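Local structure of 6-aminohexanoate-dimer hydrolase (Bacillus anthracis, 4GB7) at residues A368-G373 with T378-P383; I389-S394 with S404-M409. The protein probably hydrolyses amide bonds of 6-aminohexanoate dimers or related substrates, as a putative serine hydrolase of the beta-lactamase clan. All coordinates share one frame; numbering follows the deposited sequence.

Overall arrangement
Interaction 1 and interaction 2 lie on the same five-stranded antiparallel sheet, and both are buried. Interaction 1 is a contact within the sheet. It zips the hairpin of strands 369-373 and 377-382 at one edge with backbone hydrogen bonds, and side chains meet on both faces. Interaction 2 joins the next strand, 387-393, to helix 402-417 on the face that carries Tyr-380 and Thr-378. It is much smaller, has no direct hydrogen bond, and rests on two aromatic rings, a selenomethionine methyl and one bridging water. The two contacts are stitched together through the sheet: backbone hydrogen bonds join Thr-378 to His-391 and Tyr-380 to Ile-389.

Interaction 1: residues A368-G373 with T378-P383; sequences AFEVLG and TLYIDP
Phe-369 holds CG between its backbone N and carbonyl carbon (chi1 58°), which lays the ring against Ile-381. CB of Ile-381 sits over one face, 4.1 Å from the centroid of the Phe-369 ring, in a CH-pi contact. Ile-381 CD1 also reaches Phe-369 CE2 at 3.6 Å, and Pro-383 CG lies at the ring edge. Trp-359 meets the Phe-369 ring edge-to-face from outside the hairpin.

On the other face of the sheet, with CG anti to the backbone N (chi1 175°), the Tyr-380 ring runs out beside Glu-370 and Ala-368. Glu-370 OE1 lies in the ring plane at the edge, 3.4 Å from Tyr-380 CD1. Ala-368 CB approaches the ring obliquely, 3.4 Å from Tyr-380 CZ. The phenol oxygen is hydrogen-bonded to Asn-364.

The strands are antiparallel. Phe-369 and Ile-381 form one hydrogen-bonded pair, with Ile-381 N to Phe-369 O at 2.9 Å. Val-371 and Leu-379 form the next, with Val-371 N to Leu-379 O also at 2.9 Å. Each pair is joined by two N-H to O=C bonds. Helix 307-318 packs on Leu-379 and Ile-381, and helix 402-417 on Thr-378 and Tyr-380.

The chemistry is thus divided. Backbone bonds fix the register, one face is apolar, and the other places a carboxylate oxygen at the C-H edge of an aromatic ring, where a weak electrostatic attraction is likely.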
# COMPACT_ATOMS: atom_id res chain seq x y z
N ALA A 368 -5.74 15.54 -4.27
CA ALA A 368 -4.74 14.50 -3.94
C ALA A 368 -5.32 13.12 -4.08
O ALA A 368 -6.53 12.93 -4.02
CB ALA A 368 -4.12 14.71 -2.56
N PHE A 369 -4.46 12.15 -4.27
CA PHE A 369 -4.85 10.78 -4.23
C PHE A 369 -3.78 10.03 -3.42
O PHE A 369 -2.66 10.49 -3.28
CB PHE A 369 -5.14 10.19 -5.65
CG PHE A 369 -3.98 10.27 -6.62
CD1 PHE A 369 -3.72 11.43 -7.31
CD2 PHE A 369 -3.17 9.18 -6.83
CE1 PHE A 369 -2.67 11.51 -8.22
CE2 PHE A 369 -2.10 9.24 -7.72
CZ PHE A 369 -1.83 10.41 -8.42
N GLU A 370 -4.17 8.92 -2.82
CA GLU A 370 -3.30 8.28 -1.88
C GLU A 370 -3.60 6.80 -1.74
O GLU A 370 -4.69 6.33 -2.09
CB GLU A 370 -3.42 8.96 -0.50
CG GLU A 370 -4.81 8.92 0.14
CD GLU A 370 -5.03 9.71 1.39
OE1 GLU A 370 -4.05 10.21 1.96
OE2 GLU A 370 -6.20 9.76 1.88
N VAL A 371 -2.62 6.08 -1.22
CA VAL A 371 -2.82 4.72 -0.71
C VAL A 371 -2.40 4.69 0.74
O VAL A 371 -1.43 5.36 1.14
CB VAL A 371 -2.17 3.65 -1.64
CG1 VAL A 371 -0.64 3.91 -1.74
CG2 VAL A 371 -2.52 2.23 -1.16
N LEU A 372 -3.14 3.91 1.53
CA LEU A 372 -3.03 3.92 2.99
C LEU A 372 -2.72 2.50 3.39
O LEU A 372 -3.16 1.55 2.69
CB LEU A 372 -4.34 4.35 3.61
CG LEU A 372 -4.75 5.79 3.25
CD1 LEU A 372 -6.25 6.00 3.52
CD2 LEU A 372 -3.89 6.79 4.00
N GLY A 373 -2.04 2.34 4.52
CA GLY A 373 -1.85 1.02 5.12
C GLY A 373 -1.85 1.03 6.61
O GLY A 373 -1.54 2.08 7.21
N THR A 378 1.43 5.68 4.55
CA THR A 378 0.78 6.47 3.52
C THR A 378 1.74 6.76 2.37
O THR A 378 2.89 7.12 2.60
CB THR A 378 0.28 7.84 4.04
OG1 THR A 378 -0.58 7.66 5.18
CG2 THR A 378 -0.49 8.63 2.94
N LEU A 379 1.23 6.58 1.14
CA LEU A 379 1.79 7.25 -0.03
C LEU A 379 0.79 8.24 -0.52
O LEU A 379 -0.34 7.86 -0.94
CB LEU A 379 2.12 6.25 -1.16
CG LEU A 379 2.64 6.84 -2.46
CD1 LEU A 379 3.92 7.67 -2.35
CD2 LEU A 379 2.80 5.68 -3.47
N TYR A 380 1.15 9.49 -0.54
CA TYR A 380 0.21 10.62 -0.79
C TYR A 380 0.77 11.47 -1.95
O TYR A 380 1.92 11.94 -1.91
CB TYR A 380 0.08 11.45 0.48
CG TYR A 380 -0.75 12.72 0.37
CD1 TYR A 380 -2.13 12.73 0.65
CD2 TYR A 380 -0.17 13.93 0.04
CE1 TYR A 380 -2.88 13.89 0.57
CE2 TYR A 380 -0.91 15.10 -0.04
CZ TYR A 380 -2.27 15.08 0.26
OH TYR A 380 -3.02 16.23 0.21
N ILE A 381 -0.05 11.68 -2.99
CA ILE A 381 0.38 12.41 -4.16
C ILE A 381 -0.54 13.59 -4.34
O ILE A 381 -1.77 13.41 -4.46
CB ILE A 381 0.36 11.51 -5.42
CG1 ILE A 381 1.23 10.23 -5.14
CG2 ILE A 381 0.79 12.33 -6.64
CD1 ILE A 381 1.20 9.25 -6.24
N ASP A 382 0.04 14.77 -4.41
CA ASP A 382 -0.69 16.04 -4.56
C ASP A 382 -0.31 16.65 -5.90
O ASP A 382 0.72 17.22 -6.06
CB ASP A 382 -0.31 16.97 -3.40
CG ASP A 382 -0.88 18.38 -3.51
OD1 ASP A 382 -1.40 18.73 -4.58
OD2 ASP A 382 -0.87 19.13 -2.48
N PRO A 383 -1.17 16.47 -6.91
CA PRO A 383 -0.85 17.00 -8.22
C PRO A 383 -0.97 18.53 -8.34
O PRO A 383 -0.41 19.11 -9.28
CB PRO A 383 -1.83 16.31 -9.13
CG PRO A 383 -2.86 15.74 -8.28
CD PRO A 383 -2.49 15.87 -6.85

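Interaction 2: residues I389-S394 with S404-M409; sequences IVHFSS and SVYSNM
His-391 and Tyr-406 carry this contact, ring against ring. His-391 points from strand 387-393 toward helix 402-417. Its CG is nearly anti to the backbone N (chi1 -161°), which sends the imidazole across to the helix. Tyr-406 holds CG anti to its carbonyl carbon (chi1 -74°), which extends the ring toward the strand. The two side chains cross at about a right angle. His-391 CE1 enters over one face of the phenol ring, offset toward the rim. His-391 CE1 is 3.3 Å from Tyr-406 CZ. The planes are inclined at 43° and the centroids of the His-391 and Tyr-406 rings are 4.4 Å apart, an oblique pair in which one imidazole C-H corner rests on the tyrosine face.

Both imidazole nitrogens have partners of their own. ND1 is hydrogen-bonded to the hydroxyl of Tyr-410, one helical turn after Tyr-406, and NE2 to the hydroxyl of Thr-110. These two bonds limit rotation of the buried ring, and Phe-113 meets it edge-to-face.

The Tyr-406 hydroxyl is linked back to the strand through a water. The water lies in the plane of the phenol ring at its edge, 2.7 Å from Tyr-406 OH. The water donates to Ser-393 OG, with its oxygen 2.8 Å from that atom.

Met-409, modelled as selenomethionine, adds an apolar end. Its chain runs extended out to SE, then turns at the methyl. Met-409 CE comes within 4.4 Å of His-391 CE1.

Here the C-terminal helix packs on the antiparallel sheet, with helix 307-318 on its opposite face. Such a sheet between helices is characteristic of the alpha/beta domain of the serine beta-lactamase and penicillin-binding-protein fold, consistent with the family of this protein.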
# COMPACT_ATOMS: atom_id res chain seq x y z
N ILE A 389 4.39 12.67 -0.61
CA ILE A 389 4.75 12.33 0.77
C ILE A 389 4.71 10.82 0.94
O ILE A 389 3.75 10.16 0.53
CB ILE A 389 3.88 13.04 1.79
CG1 ILE A 389 4.11 14.58 1.70
CG2 ILE A 389 4.04 12.49 3.20
CD1 ILE A 389 3.32 15.36 2.73
N VAL A 390 5.78 10.31 1.50
CA VAL A 390 5.89 8.92 1.96
C VAL A 390 5.95 8.93 3.45
O VAL A 390 6.78 9.62 4.03
CB VAL A 390 7.12 8.19 1.38
CG1 VAL A 390 7.20 6.76 1.93
CG2 VAL A 390 7.02 8.12 -0.15
N HIS A 391 5.09 8.14 4.08
CA HIS A 391 4.98 8.13 5.54
C HIS A 391 4.95 6.70 5.97
O HIS A 391 3.99 5.97 5.59
CB HIS A 391 3.70 8.89 5.95
CG HIS A 391 3.67 9.35 7.38
ND1 HIS A 391 2.95 10.41 7.75
CD2 HIS A 391 4.24 8.84 8.50
CE1 HIS A 391 3.11 10.62 9.07
NE2 HIS A 391 3.90 9.65 9.54
N PHE A 392 5.98 6.26 6.70
CA PHE A 392 6.06 4.92 7.23
C PHE A 392 6.04 4.97 8.72
O PHE A 392 6.70 5.86 9.30
CB PHE A 392 7.37 4.19 6.88
CG PHE A 392 7.60 3.89 5.45
CD1 PHE A 392 6.57 3.88 4.50
CD2 PHE A 392 8.89 3.47 5.07
CE1 PHE A 392 6.89 3.56 3.17
CE2 PHE A 392 9.18 3.14 3.76
CZ PHE A 392 8.17 3.16 2.82
N SER A 393 5.33 4.03 9.34
CA SER A 393 5.18 4.02 10.79
C SER A 393 5.14 2.59 11.29
O SER A 393 5.01 1.63 10.53
CB SER A 393 3.93 4.80 11.26
OG SER A 393 3.81 6.08 10.67
N SER A 394 5.24 2.47 12.60
CA SER A 394 4.96 1.21 13.25
C SER A 394 4.12 1.45 14.50
O SER A 394 4.55 1.19 15.65
CB SER A 394 6.27 0.48 13.49
OG SER A 394 7.25 1.30 14.08
N SER A 404 -6.77 11.96 10.40
CA SER A 404 -7.22 13.28 9.97
C SER A 404 -6.18 14.41 10.24
O SER A 404 -6.09 15.37 9.48
CB SER A 404 -8.54 13.64 10.66
OG SER A 404 -9.00 14.93 10.27
N VAL A 405 -5.48 14.33 11.35
CA VAL A 405 -4.39 15.26 11.61
C VAL A 405 -3.35 15.21 10.48
O VAL A 405 -2.98 16.24 9.91
CB VAL A 405 -3.71 15.02 12.97
CG1 VAL A 405 -2.45 15.87 13.13
CG2 VAL A 405 -4.72 15.31 14.10
N TYR A 406 -2.92 14.01 10.11
CA TYR A 406 -2.00 13.84 9.02
C TYR A 406 -2.55 14.33 7.69
O TYR A 406 -1.86 15.02 6.94
CB TYR A 406 -1.59 12.38 8.93
CG TYR A 406 -0.63 11.82 9.97
CD1 TYR A 406 0.10 12.64 10.83
CD2 TYR A 406 -0.46 10.44 10.07
CE1 TYR A 406 1.01 12.09 11.69
CE2 TYR A 406 0.44 9.88 10.92
CZ TYR A 406 1.16 10.72 11.75
OH TYR A 406 2.08 10.17 12.60
N SER A 407 -3.81 13.98 7.38
CA SER A 407 -4.37 14.37 6.10
C SER A 407 -4.39 15.88 5.92
O SER A 407 -4.06 16.40 4.86
CB SER A 407 -5.79 13.81 5.95
OG SER A 407 -5.74 12.40 5.92
N ASN A 408 -4.75 16.59 7.01
CA ASN A 408 -4.77 18.03 6.99
C ASN A 408 -3.34 18.60 7.00
O ASN A 408 -3.08 19.60 6.33
CB ASN A 408 -5.56 18.55 8.19
CG ASN A 408 -7.06 18.55 7.91
OD1 ASN A 408 -7.53 19.41 7.14
ND2 ASN A 408 -7.80 17.57 8.50
N MSE A 409 -2.43 17.99 7.73
CA MSE A 409 -1.01 18.41 7.78
C MSE A 409 -0.39 18.35 6.38
O MSE A 409 0.41 19.23 5.99
CB MSE A 409 -0.27 17.47 8.71
CG MSE A 409 1.21 17.66 8.87
SE MSE A 409 1.74 16.20 10.02
CE MSE A 409 2.16 14.92 8.65
O HOH W 1 2.28 7.47 12.55